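Local coordinates for pseudopodium-enriched atypical kinase 1 (Homo sapiens, PDB 6BHC), which is a pseudokinase with an unusual catalytic cleft and a distinctive mode of kinase-fold dimerization, and probably acts mainly as a signalling scaffold, at residues Gln363-Cys368 with Val372-Leu377; Trp355-Asp360 with Gln379-Ile384; Ala106-Leu111 with Gln118-His123; Asp45-Gly50 with Ala76-Asp81. The protein carries 1 engineered substitution. All blocks are in the same frame, centred on the assembly; numbering follows the deposited sequence.

Contact 1 of 4, residues Gln363-Cys368 with Val372-Leu377; sequences QTFTAC and VQRNTL
Arg374 lays its aliphatic chain across one face of the Phe365 ring. CD sits 3.4 Å from the ring centroid and only 7° off its normal, a CH-pi contact centred on the ring. The guanidinium beyond is turned 42° from the ring plane. Bends at chi2 and chi3 of the arginine lead NH1 past the ring to the backbone of Cys368, where it makes a weak, bent hydrogen bond with the carbonyl O, at 3.0 Å, which lies near the guanidinium plane at its edge. Cys368 is the residue at which helix 359-367 gives up helical geometry. Its CB packs on Arg374 CG at 3.5 Å, and its SG rests 3.9 Å from Gln373 CB.

One helical turn beyond Arg374, Leu377 brings CD2 to 3.8 Å from Thr364 CB, and the same methyl approaches the backbone N of Phe365. In the next shell, Ser424, Val427 and Lys428 of helix 420-430 pack on Phe365, while Ser370 OG, in the connecting turn just before helix 371-396, is hydrogen-bonded to Gln373 N. Axes 9.4 Å apart and inclined at 160° over these short segments make this the closed end of an antiparallel helical hairpin.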
loop_
_atom_site.group_PDB
_atom_site.type_symbol
_atom_site.label_atom_id
_atom_site.label_comp_id
_atom_site.label_asym_id
_atom_site.label_seq_id
_atom_site.Cartn_x
_atom_site.Cartn_y
_atom_site.Cartn_z
ATOM N N GLN A 363 14.250 4.437 30.526
ATOM C CA GLN A 363 14.271 3.975 31.912
ATOM C C GLN A 363 14.410 2.459 31.986
ATOM O O GLN A 363 15.179 1.939 32.803
ATOM C CB GLN A 363 13.007 4.431 32.640
ATOM C CG GLN A 363 12.985 5.909 32.984
ATOM C CD GLN A 363 11.761 6.297 33.791
ATOM O OE1 GLN A 363 10.657 5.821 33.532
ATOM N NE2 GLN A 363 11.956 7.160 34.781
ATOM N N THR A 364 13.669 1.735 31.144
ATOM C CA THR A 364 13.813 0.284 31.103
ATOM C C THR A 364 15.193 -0.120 30.600
ATOM O O THR A 364 15.735 -1.143 31.034
ATOM C CB THR A 364 12.721 -0.328 30.224
ATOM O OG1 THR A 364 11.447 0.213 30.596
ATOM C CG2 THR A 364 12.685 -1.840 30.391
ATOM N N PHE A 365 15.776 0.674 29.700
ATOM C CA PHE A 365 17.113 0.379 29.194
ATOM C C PHE A 365 18.144 0.414 30.316
ATOM O O PHE A 365 18.935 -0.521 30.479
ATOM C CB PHE A 365 17.475 1.373 28.088
ATOM C CG PHE A 365 18.751 1.047 27.362
ATOM C CD1 PHE A 365 18.736 0.234 26.241
ATOM C CD2 PHE A 365 19.962 1.567 27.791
ATOM C CE1 PHE A 365 19.907 -0.062 25.566
ATOM C CE2 PHE A 365 21.136 1.274 27.120
ATOM C CZ PHE A 365 21.108 0.460 26.006
ATOM N N THR A 366 18.142 1.488 31.110
ATOM C CA THR A 366 19.111 1.606 32.195
ATOM C C THR A 366 18.861 0.580 33.294
ATOM O O THR A 366 19.807 0.147 33.961
ATOM C CB THR A 366 19.078 3.016 32.782
ATOM O OG1 THR A 366 17.803 3.249 33.394
ATOM C CG2 THR A 366 19.307 4.051 31.691
ATOM N N ALA A 367 17.605 0.183 33.497
ATOM C CA ALA A 367 17.275 -0.768 34.551
ATOM C C ALA A 367 17.632 -2.204 34.190
ATOM O O ALA A 367 17.759 -3.039 35.091
ATOM C CB ALA A 367 15.786 -0.679 34.892
ATOM N N CYS A 368 17.793 -2.510 32.909
ATOM C CA CYS A 368 18.155 -3.863 32.499
ATOM C C CYS A 368 19.598 -4.158 32.888
ATOM O O CYS A 368 20.502 -3.411 32.493
ATOM C CB CYS A 368 17.968 -4.038 30.996
ATOM S SG CYS A 368 16.255 -4.216 30.455
ATOM N N VAL A 372 21.727 -8.884 27.143
ATOM C CA VAL A 372 20.709 -9.672 26.454
ATOM C C VAL A 372 19.335 -9.037 26.630
ATOM O O VAL A 372 18.569 -8.898 25.669
ATOM C CB VAL A 372 20.729 -11.128 26.955
ATOM C CG1 VAL A 372 19.588 -11.919 26.335
ATOM C CG2 VAL A 372 22.066 -11.777 26.636
ATOM N N GLN A 373 19.003 -8.637 27.861
ATOM C CA GLN A 373 17.711 -8.005 28.105
ATOM C C GLN A 373 17.605 -6.647 27.426
ATOM O O GLN A 373 16.513 -6.257 26.996
ATOM C CB GLN A 373 17.464 -7.872 29.608
ATOM C CG GLN A 373 17.058 -9.175 30.275
ATOM C CD GLN A 373 16.749 -9.002 31.748
ATOM O OE1 GLN A 373 17.583 -8.528 32.518
ATOM N NE2 GLN A 373 15.540 -9.383 32.148
ATOM N N ARG A 374 18.714 -5.912 27.317
ATOM C CA ARG A 374 18.682 -4.654 26.578
ATOM C C ARG A 374 18.502 -4.902 25.087
ATOM O O ARG A 374 17.800 -4.145 24.405
ATOM C CB ARG A 374 19.955 -3.849 26.840
ATOM C CG ARG A 374 20.133 -3.447 28.290
ATOM C CD ARG A 374 20.713 -2.053 28.420
ATOM N NE ARG A 374 22.167 -2.034 28.301
ATOM C CZ ARG A 374 22.997 -2.120 29.335
ATOM N NH1 ARG A 374 22.514 -2.232 30.565
ATOM N NH2 ARG A 374 24.306 -2.093 29.141
ATOM N N ASN A 375 19.124 -5.960 24.564
ATOM C CA ASN A 375 18.960 -6.292 23.154
ATOM C C ASN A 375 17.529 -6.722 22.854
ATOM O O ASN A 375 16.985 -6.393 21.794
ATOM C CB ASN A 375 19.948 -7.387 22.757
ATOM C CG ASN A 375 19.939 -7.669 21.269
ATOM O OD1 ASN A 375 19.249 -8.574 20.799
ATOM N ND2 ASN A 375 20.707 -6.891 20.516
ATOM N N THR A 376 16.905 -7.456 23.778
ATOM C CA THR A 376 15.515 -7.860 23.591
ATOM C C THR A 376 14.582 -6.656 23.628
ATOM O O THR A 376 13.640 -6.569 22.832
ATOM C CB THR A 376 15.118 -8.883 24.657
ATOM O OG1 THR A 376 15.942 -10.049 24.531
ATOM C CG2 THR A 376 13.658 -9.284 24.508
ATOM N N LEU A 377 14.835 -5.714 24.540
ATOM C CA LEU A 377 14.016 -4.509 24.613
ATOM C C LEU A 377 14.080 -3.720 23.310
ATOM O O LEU A 377 13.050 -3.292 22.779
ATOM C CB LEU A 377 14.470 -3.644 25.789
ATOM C CG LEU A 377 13.717 -2.330 26.003
ATOM C CD1 LEU A 377 12.295 -2.601 26.467
ATOM C CD2 LEU A 377 14.454 -1.447 26.997
#

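Contact 2 of 4, residues Trp355-Asp360 with Gln379-Ile384; sequences WGPRED and QNWLDI
The linker between helix 343-354 and helix 359-367 is met at Gly356-Pro357 by Trp381 of helix 371-396, whose indole lies against both the proline ring and the backbone leading into it. Pro357 CD stands over one face of the six-membered ring, 3.7 Å from its centroid and 17° off the normal, and so makes a CH-pi contact. The two side chains cross at about a right angle, Pro357 CD being displaced toward the rim of the indole, 3.6 Å from Trp381 CZ2. Trp381 CG is anti to its backbone N (chi1 -179°), which sends the indole out from the helix toward this linker. CZ2 does most of the touching: the backbone N of Pro357 lies 3.3 Å from it, and the carbonyl O of Trp355 reaches the same carbon in the ring plane at 3.4 Å.

Helix 371-396 belongs to the helical region flanking the kinase domain, known in this family as the split helical dimerization domain. Neighbouring residues of the same helix face the second subunit, with Asn380 and Ile384 packing on Val16 of that subunit and Asp383 on its Ile20. Within the chain, Asp383 OD2 forms a salt bridge with Arg21, while Gln379 NE2 gives OD1 of Asp383 a hydrogen bond of 3.0 Å from above the carboxylate plane. Leu423 of helix 420-430 also packs on Trp381, and Tyr414 of helix 406-417 touches Pro357.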
loop_
_atom_site.group_PDB
_atom_site.type_symbol
_atom_site.label_atom_id
_atom_site.label_comp_id
_atom_site.label_asym_id
_atom_site.label_seq_id
_atom_site.Cartn_x
_atom_site.Cartn_y
_atom_site.Cartn_z
ATOM N N TRP A 355 11.160 9.564 15.489
ATOM C CA TRP A 355 10.393 8.329 15.594
ATOM C C TRP A 355 10.975 7.314 16.563
ATOM O O TRP A 355 10.223 6.458 17.046
ATOM C CB TRP A 355 10.268 7.651 14.223
ATOM C CG TRP A 355 9.908 8.585 13.122
ATOM C CD1 TRP A 355 8.666 9.061 12.823
ATOM C CD2 TRP A 355 10.802 9.158 12.162
ATOM N NE1 TRP A 355 8.731 9.901 11.736
ATOM C CE2 TRP A 355 10.032 9.975 11.311
ATOM C CE3 TRP A 355 12.179 9.062 11.940
ATOM C CZ2 TRP A 355 10.592 10.691 10.257
ATOM C CZ3 TRP A 355 12.734 9.773 10.891
ATOM C CH2 TRP A 355 11.941 10.578 10.064
ATOM N N GLY A 356 12.274 7.375 16.863
ATOM C CA GLY A 356 12.954 6.356 17.633
ATOM C C GLY A 356 12.420 6.218 19.041
ATOM O O GLY A 356 11.504 6.936 19.454
ATOM N N PRO A 357 12.991 5.289 19.808
ATOM C CA PRO A 357 12.458 5.013 21.149
ATOM C C PRO A 357 12.478 6.256 22.025
ATOM O O PRO A 357 13.425 7.046 22.001
ATOM C CB PRO A 357 13.391 3.922 21.689
ATOM C CG PRO A 357 14.629 4.024 20.869
ATOM C CD PRO A 357 14.190 4.487 19.511
ATOM N N ARG A 358 11.406 6.428 22.795
ATOM C CA ARG A 358 11.234 7.608 23.627
ATOM C C ARG A 358 11.964 7.432 24.955
ATOM O O ARG A 358 12.525 6.374 25.257
ATOM C CB ARG A 358 9.750 7.882 23.856
ATOM C CG ARG A 358 8.915 7.895 22.589
ATOM C CD ARG A 358 9.344 9.009 21.652
ATOM N NE ARG A 358 8.599 8.973 20.399
ATOM C CZ ARG A 358 8.774 9.832 19.401
ATOM N NH1 ARG A 358 8.050 9.721 18.295
ATOM N NH2 ARG A 358 9.671 10.802 19.509
ATOM N N GLU A 359 11.945 8.492 25.768
ATOM C CA GLU A 359 12.570 8.437 27.084
ATOM C C GLU A 359 11.877 7.446 28.010
ATOM O O GLU A 359 12.476 7.028 29.007
ATOM C CB GLU A 359 12.584 9.830 27.716
ATOM C CG GLU A 359 13.364 10.865 26.915
ATOM C CD GLU A 359 13.331 12.246 27.546
ATOM O OE1 GLU A 359 12.637 12.418 28.571
ATOM O OE2 GLU A 359 14.000 13.160 27.018
ATOM N N ASP A 360 10.634 7.062 27.707
ATOM C CA ASP A 360 9.965 6.035 28.501
ATOM C C ASP A 360 10.695 4.703 28.397
ATOM O O ASP A 360 10.820 3.974 29.389
ATOM C CB ASP A 360 8.511 5.889 28.052
ATOM C CG ASP A 360 7.731 7.183 28.170
ATOM O OD1 ASP A 360 8.070 8.009 29.044
ATOM O OD2 ASP A 360 6.775 7.376 27.388
ATOM N N GLN A 379 15.057 -4.871 20.332
ATOM C CA GLN A 379 14.564 -5.665 19.211
ATOM C C GLN A 379 13.042 -5.716 19.197
ATOM O O GLN A 379 12.426 -5.664 18.127
ATOM C CB GLN A 379 15.147 -7.077 19.264
ATOM C CG GLN A 379 14.832 -7.920 18.036
ATOM C CD GLN A 379 15.470 -7.370 16.775
ATOM O OE1 GLN A 379 16.676 -7.499 16.569
ATOM N NE2 GLN A 379 14.660 -6.749 15.925
ATOM N N ASN A 380 12.417 -5.822 20.374
ATOM C CA ASN A 380 10.959 -5.808 20.433
ATOM C C ASN A 380 10.406 -4.477 19.943
ATOM O O ASN A 380 9.398 -4.441 19.228
ATOM C CB ASN A 380 10.483 -6.095 21.857
ATOM C CG ASN A 380 10.826 -7.499 22.316
ATOM O OD1 ASN A 380 11.126 -8.376 21.504
ATOM N ND2 ASN A 380 10.781 -7.720 23.624
ATOM N N TRP A 381 11.059 -3.373 20.313
ATOM C CA TRP A 381 10.630 -2.066 19.826
ATOM C C TRP A 381 10.740 -1.983 18.307
ATOM O O TRP A 381 9.845 -1.449 17.643
ATOM C CB TRP A 381 11.454 -0.962 20.489
ATOM C CG TRP A 381 11.055 0.419 20.065
ATOM C CD1 TRP A 381 10.152 1.236 20.680
ATOM C CD2 TRP A 381 11.541 1.142 18.928
ATOM N NE1 TRP A 381 10.050 2.425 19.999
ATOM C CE2 TRP A 381 10.892 2.391 18.918
ATOM C CE3 TRP A 381 12.465 0.855 17.917
ATOM C CZ2 TRP A 381 11.133 3.350 17.938
ATOM C CZ3 TRP A 381 12.703 1.808 16.946
ATOM C CH2 TRP A 381 12.040 3.040 16.962
ATOM N N LEU A 382 11.827 -2.514 17.742
ATOM C CA LEU A 382 12.005 -2.489 16.293
ATOM C C LEU A 382 10.931 -3.308 15.587
ATOM O O LEU A 382 10.350 -2.865 14.589
ATOM C CB LEU A 382 13.395 -3.008 15.925
ATOM C CG LEU A 382 14.528 -1.985 15.877
ATOM C CD1 LEU A 382 15.862 -2.677 15.645
ATOM C CD2 LEU A 382 14.262 -0.957 14.789
ATOM N N ASP A 383 10.660 -4.513 16.093
ATOM C CA ASP A 383 9.695 -5.390 15.435
ATOM C C ASP A 383 8.300 -4.775 15.425
ATOM O O ASP A 383 7.569 -4.892 14.435
ATOM C CB ASP A 383 9.681 -6.757 16.121
ATOM C CG ASP A 383 11.017 -7.474 16.021
ATOM O OD1 ASP A 383 11.776 -7.190 15.070
ATOM O OD2 ASP A 383 11.307 -8.323 16.890
ATOM N N ILE A 384 7.920 -4.103 16.514
ATOM C CA ILE A 384 6.603 -3.479 16.581
ATOM C C ILE A 384 6.531 -2.270 15.656
ATOM O O ILE A 384 5.550 -2.090 14.925
ATOM C CB ILE A 384 6.267 -3.103 18.035
ATOM C CG1 ILE A 384 6.127 -4.364 18.890
ATOM C CG2 ILE A 384 5.000 -2.265 18.097
ATOM C CD1 ILE A 384 5.802 -4.085 20.342
#

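Contact 3 of 4, residues Ala106-Leu111 with Gln118-His123; sequences AVRQSL and QQDCGH
The guanidinium of Arg108 has Gln118 CG over one face, 4.0 Å above the plane and offset toward the rim, and the backbone N of Asp120 at its edge, in plane. The Asp120 carboxylate stands almost perpendicular to it, the two planes 81° apart, and is met obliquely. OD2 of Asp120 makes a salt bridge with Arg108 NH1 at 3.1 Å, with Arg108 NH2 nearby at 3.2 Å. NH1 also gives a hydrogen bond to the carbonyl O of Gln118, at a short 2.6 Å and clearly bent at the hydrogen; this donor stands well above the carbonyl plane, 63° out of it. The same oxygen also comes within 3.2 Å of Arg108 CD, where the arginine chain bends at chi3 to bring NH1 back over it.

A largely buried charge is thus held between one carboxylate and one backbone carbonyl. Asp120 has its CG between the backbone N and the carbonyl carbon (chi1 68°), and its OD1 accepts a weak, 3.4 Å hydrogen bond from Gly122 N.

Gln118 turns its amide elsewhere, NE2 to Tyr73 OH and OE1 to Lys89 NZ. By sequence Lys89 probably corresponds to the VAIK lysine of active kinases, so its pairing with Gln118 is consistent with an unusual cleft. Helix 104-109, which probably corresponds to helix C of the kinase fold, is joined here to the connector entering strand 123-128. That connector bonds through its backbone to Ile149 of strand 143-150 and Val240 of strand 237-240.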
loop_
_atom_site.group_PDB
_atom_site.type_symbol
_atom_site.label_atom_id
_atom_site.label_comp_id
_atom_site.label_asym_id
_atom_site.label_seq_id
_atom_site.Cartn_x
_atom_site.Cartn_y
_atom_site.Cartn_z
ATOM N N ALA A 106 32.712 23.066 -9.822
ATOM C CA ALA A 106 33.673 21.984 -10.022
ATOM C C ALA A 106 33.526 20.903 -8.957
ATOM O O ALA A 106 33.536 19.706 -9.272
ATOM C CB ALA A 106 35.096 22.540 -10.030
ATOM N N VAL A 107 33.383 21.301 -7.692
ATOM C CA VAL A 107 33.278 20.319 -6.618
ATOM C C VAL A 107 31.921 19.625 -6.655
ATOM O O VAL A 107 31.827 18.404 -6.479
ATOM C CB VAL A 107 33.537 20.991 -5.256
ATOM C CG1 VAL A 107 33.285 20.012 -4.120
ATOM C CG2 VAL A 107 34.960 21.524 -5.195
ATOM N N ARG A 108 30.851 20.384 -6.899
ATOM C CA ARG A 108 29.506 19.822 -6.865
ATOM C C ARG A 108 29.201 18.963 -8.089
ATOM O O ARG A 108 28.415 18.014 -7.990
ATOM C CB ARG A 108 28.478 20.949 -6.738
ATOM C CG ARG A 108 27.068 20.485 -6.432
ATOM C CD ARG A 108 26.182 21.660 -6.054
ATOM N NE ARG A 108 26.231 22.726 -7.049
ATOM C CZ ARG A 108 25.503 22.743 -8.161
ATOM N NH1 ARG A 108 24.668 21.747 -8.425
ATOM N NH2 ARG A 108 25.611 23.755 -9.010
ATOM N N GLN A 109 29.803 19.272 -9.241
ATOM C CA GLN A 109 29.559 18.474 -10.438
ATOM C C GLN A 109 30.175 17.083 -10.339
ATOM O O GLN A 109 29.701 16.158 -11.008
ATOM C CB GLN A 109 30.098 19.202 -11.672
ATOM C CG GLN A 109 29.700 18.599 -13.009
ATOM C CD GLN A 109 30.223 19.409 -14.179
ATOM O OE1 GLN A 109 30.734 20.516 -14.000
ATOM N NE2 GLN A 109 30.102 18.862 -15.383
ATOM N N SER A 110 31.206 16.911 -9.513
ATOM C CA SER A 110 31.845 15.613 -9.340
ATOM C C SER A 110 31.071 14.683 -8.414
ATOM O O SER A 110 31.504 13.546 -8.206
ATOM C CB SER A 110 33.271 15.796 -8.809
ATOM O OG SER A 110 33.270 16.435 -7.544
ATOM N N LEU A 111 29.944 15.126 -7.863
ATOM C CA LEU A 111 29.161 14.328 -6.929
ATOM C C LEU A 111 27.966 13.704 -7.636
ATOM O O LEU A 111 27.311 14.349 -8.461
ATOM C CB LEU A 111 28.671 15.184 -5.760
ATOM C CG LEU A 111 29.689 16.096 -5.075
ATOM C CD1 LEU A 111 29.002 16.962 -4.031
ATOM C CD2 LEU A 111 30.808 15.279 -4.449
ATOM N N GLN A 118 22.249 20.276 -4.200
ATOM C CA GLN A 118 21.765 21.025 -5.352
ATOM C C GLN A 118 22.268 20.421 -6.656
ATOM O O GLN A 118 23.452 20.098 -6.791
ATOM C CB GLN A 118 22.195 22.488 -5.253
ATOM C CG GLN A 118 21.644 23.356 -6.369
ATOM C CD GLN A 118 21.866 24.833 -6.122
ATOM O OE1 GLN A 118 22.958 25.256 -5.746
ATOM N NE2 GLN A 118 20.822 25.627 -6.326
ATOM N N GLN A 119 21.358 20.268 -7.613
ATOM C CA GLN A 119 21.670 19.831 -8.963
ATOM C C GLN A 119 21.526 21.003 -9.924
ATOM O O GLN A 119 20.796 21.963 -9.663
ATOM C CB GLN A 119 20.748 18.689 -9.405
ATOM C CG GLN A 119 20.601 17.562 -8.400
ATOM C CD GLN A 119 19.511 16.581 -8.790
ATOM O OE1 GLN A 119 19.480 16.082 -9.916
ATOM N NE2 GLN A 119 18.600 16.310 -7.863
ATOM N N ASP A 120 22.231 20.913 -11.050
ATOM C CA ASP A 120 22.134 21.919 -12.096
ATOM C C ASP A 120 22.093 21.227 -13.449
ATOM O O ASP A 120 22.595 20.112 -13.608
ATOM C CB ASP A 120 23.302 22.915 -12.043
ATOM C CG ASP A 120 24.631 22.279 -12.400
ATOM O OD1 ASP A 120 24.986 22.278 -13.598
ATOM O OD2 ASP A 120 25.320 21.782 -11.485
ATOM N N CYS A 121 21.487 21.903 -14.425
ATOM C CA CYS A 121 21.386 21.390 -15.786
ATOM C C CYS A 121 22.108 22.296 -16.778
ATOM O O CYS A 121 21.738 22.365 -17.952
ATOM C CB CYS A 121 19.924 21.203 -16.191
ATOM S SG CYS A 121 18.901 22.694 -16.095
ATOM N N GLY A 122 23.141 22.997 -16.317
ATOM C CA GLY A 122 23.925 23.843 -17.194
ATOM C C GLY A 122 24.307 25.175 -16.584
ATOM O O GLY A 122 23.776 25.567 -15.541
ATOM N N HIS A 123 25.230 25.879 -17.232
ATOM C CA HIS A 123 25.689 27.180 -16.766
ATOM C C HIS A 123 26.357 27.904 -17.925
ATOM O O HIS A 123 26.820 27.281 -18.884
ATOM C CB HIS A 123 26.653 27.045 -15.584
ATOM C CG HIS A 123 27.811 26.136 -15.852
ATOM N ND1 HIS A 123 28.905 26.523 -16.596
ATOM C CD2 HIS A 123 28.043 24.854 -15.483
ATOM C CE1 HIS A 123 29.762 25.521 -16.669
ATOM N NE2 HIS A 123 29.262 24.496 -16.002
#

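Contact 4 of 4, residues Asp45-Gly50 with Ala76-Asp81; sequences DQLRFG and ASYAKD
Leu47 carries CG beside its backbone N (chi1 -56°), while Tyr78 has its CG anti to the backbone N (chi1 -175°), and these choices send the two side chains at each other from opposite directions. The leucine arrives with a methyl over the phenol face: CD1 is 4.1 Å from the centroid of the Tyr78 ring and 28° off its normal. That tilt leaves Leu47 CD1 nearest to Tyr78 CE2, at 3.7 Å. The other methyl of the leucine is slightly farther from the same ring carbon.

The contact is thus mainly apolar, carried by the leucine methyls, CD1 foremost, on one ring face. On the opposite face the Lys80 backbone N lies 3.9 Å above the Tyr78 ring, over its centre, because the chain folds back there in a type I turn. That turn runs from Tyr78 to Asp81 and is closed by a bond from Asp81 N to Tyr78 O of 3.0 Å.

Phe57 of strand 57-59 also stacks with Tyr78, and Tyr86 of strand 85-91 adds to the packing on Leu47. In this way the extended segment 45-50, on its way from helix 16-39 to strand 57-59, lies against the end of strand 71-78 in the N-terminal lobe.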
loop_
_atom_site.group_PDB
_atom_site.type_symbol
_atom_site.label_atom_id
_atom_site.label_comp_id
_atom_site.label_asym_id
_atom_site.label_seq_id
_atom_site.Cartn_x
_atom_site.Cartn_y
_atom_site.Cartn_z
ATOM N N ASP A 45 19.470 15.528 -17.825
ATOM C CA ASP A 45 20.472 15.828 -18.836
ATOM C C ASP A 45 20.717 17.330 -18.896
ATOM O O ASP A 45 19.777 18.129 -18.874
ATOM C CB ASP A 45 20.028 15.312 -20.205
ATOM C CG ASP A 45 19.804 13.814 -20.220
ATOM O OD1 ASP A 45 20.394 13.114 -19.371
ATOM O OD2 ASP A 45 19.041 13.333 -21.085
ATOM N N GLN A 46 21.988 17.714 -18.963
ATOM C CA GLN A 46 22.330 19.127 -19.019
ATOM C C GLN A 46 21.945 19.724 -20.367
ATOM O O GLN A 46 21.995 19.062 -21.406
ATOM C CB GLN A 46 23.822 19.333 -18.764
ATOM C CG GLN A 46 24.219 19.241 -17.299
ATOM C CD GLN A 46 25.569 19.873 -17.017
ATOM O OE1 GLN A 46 26.351 20.134 -17.932
ATOM N NE2 GLN A 46 25.848 20.128 -15.743
ATOM N N LEU A 47 21.556 20.993 -20.338
ATOM C CA LEU A 47 21.186 21.697 -21.552
ATOM C C LEU A 47 22.428 22.206 -22.276
ATOM O O LEU A 47 23.528 22.255 -21.720
ATOM C CB LEU A 47 20.254 22.866 -21.228
ATOM C CG LEU A 47 18.974 22.503 -20.468
ATOM C CD1 LEU A 47 18.216 23.756 -20.062
ATOM C CD2 LEU A 47 18.098 21.589 -21.310
ATOM N N ARG A 48 22.235 22.585 -23.537
ATOM C CA ARG A 48 23.285 23.168 -24.361
ATOM C C ARG A 48 22.974 24.641 -24.583
ATOM O O ARG A 48 21.832 25.000 -24.886
ATOM C CB ARG A 48 23.404 22.439 -25.700
ATOM C CG ARG A 48 23.848 20.992 -25.574
ATOM C CD ARG A 48 23.962 20.323 -26.933
ATOM N NE ARG A 48 24.386 18.931 -26.826
ATOM C CZ ARG A 48 24.533 18.111 -27.862
ATOM N NH1 ARG A 48 24.289 18.542 -29.093
ATOM N NH2 ARG A 48 24.924 16.859 -27.669
ATOM N N PHE A 49 23.987 25.490 -24.423
ATOM C CA PHE A 49 23.830 26.930 -24.532
ATOM C C PHE A 49 24.787 27.484 -25.578
ATOM O O PHE A 49 25.877 26.946 -25.796
ATOM C CB PHE A 49 24.078 27.615 -23.184
ATOM C CG PHE A 49 23.212 27.093 -22.073
ATOM C CD1 PHE A 49 21.866 27.415 -22.018
ATOM C CD2 PHE A 49 23.744 26.282 -21.085
ATOM C CE1 PHE A 49 21.066 26.936 -20.998
ATOM C CE2 PHE A 49 22.949 25.801 -20.060
ATOM C CZ PHE A 49 21.609 26.128 -20.018
ATOM N N GLY A 50 24.369 28.571 -26.225
ATOM C CA GLY A 50 25.169 29.173 -27.273
ATOM C C GLY A 50 24.876 30.639 -27.522
ATOM O O GLY A 50 25.138 31.488 -26.664
ATOM N N ALA A 76 11.940 31.046 -14.223
ATOM C CA ALA A 76 12.039 31.381 -15.634
ATOM C C ALA A 76 11.359 30.313 -16.477
ATOM O O ALA A 76 11.216 29.159 -16.067
ATOM C CB ALA A 76 13.498 31.543 -16.075
ATOM N N SER A 77 10.946 30.725 -17.673
ATOM C CA SER A 77 10.387 29.835 -18.683
ATOM C C SER A 77 11.429 29.662 -19.782
ATOM O O SER A 77 11.714 30.606 -20.527
ATOM C CB SER A 77 9.081 30.398 -19.241
ATOM O OG SER A 77 8.650 29.668 -20.376
ATOM N N TYR A 78 12.003 28.465 -19.870
ATOM C CA TYR A 78 12.994 28.180 -20.899
ATOM C C TYR A 78 12.333 28.188 -22.273
ATOM O O TYR A 78 11.290 27.562 -22.473
ATOM C CB TYR A 78 13.657 26.830 -20.626
ATOM C CG TYR A 78 14.792 26.484 -21.562
ATOM C CD1 TYR A 78 15.669 27.461 -22.018
ATOM C CD2 TYR A 78 15.001 25.173 -21.971
ATOM C CE1 TYR A 78 16.712 27.142 -22.869
ATOM C CE2 TYR A 78 16.042 24.846 -22.820
ATOM C CZ TYR A 78 16.894 25.833 -23.266
ATOM O OH TYR A 78 17.930 25.511 -24.112
ATOM N N ALA A 79 12.943 28.906 -23.221
ATOM C CA ALA A 79 12.314 29.098 -24.525
ATOM C C ALA A 79 12.136 27.784 -25.276
ATOM O O ALA A 79 11.193 27.644 -26.062
ATOM C CB ALA A 79 13.132 30.078 -25.364
ATOM N N LYS A 80 13.022 26.818 -25.055
ATOM C CA LYS A 80 12.941 25.534 -25.738
ATOM C C LYS A 80 12.114 24.506 -24.974
ATOM O O LYS A 80 11.954 23.379 -25.455
ATOM C CB LYS A 80 14.351 24.993 -25.998
ATOM C CG LYS A 80 15.226 25.956 -26.793
ATOM C CD LYS A 80 16.580 25.352 -27.126
ATOM C CE LYS A 80 17.443 26.335 -27.899
ATOM N NZ LYS A 80 18.761 25.749 -28.266
ATOM N N ASP A 81 11.584 24.870 -23.806
ATOM C CA ASP A 81 10.719 24.022 -22.995
ATOM C C ASP A 81 9.920 24.918 -22.056
ATOM O O ASP A 81 10.216 24.986 -20.855
ATOM C CB ASP A 81 11.540 22.994 -22.215
ATOM C CG ASP A 81 10.675 21.983 -21.489
ATOM O OD1 ASP A 81 9.557 21.699 -21.968
ATOM O OD2 ASP A 81 11.118 21.468 -20.440
#

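In the fold
The four contacts fall into two groups on opposite sides of the chain's centre. Contacts 1 and 2, with centres 11 Å apart, both join helix 371-396 to helix 359-367 or the linker just before it, and the chain between the contact 2 segments contains contact 1. Contacts 3 and 4 lie in the N-terminal lobe, 16 Å apart between centres, and touch directly: Cys121 O is 2.8 Å from Leu47 N, a probable hydrogen bond, and Phe49 packs on Gly122. Contact 3 probably borders the cleft, through Gln118 next to Lys89, whereas about 20 Å separates its nearest atoms from contact 2, whose segment 379-384 also meets the second subunit.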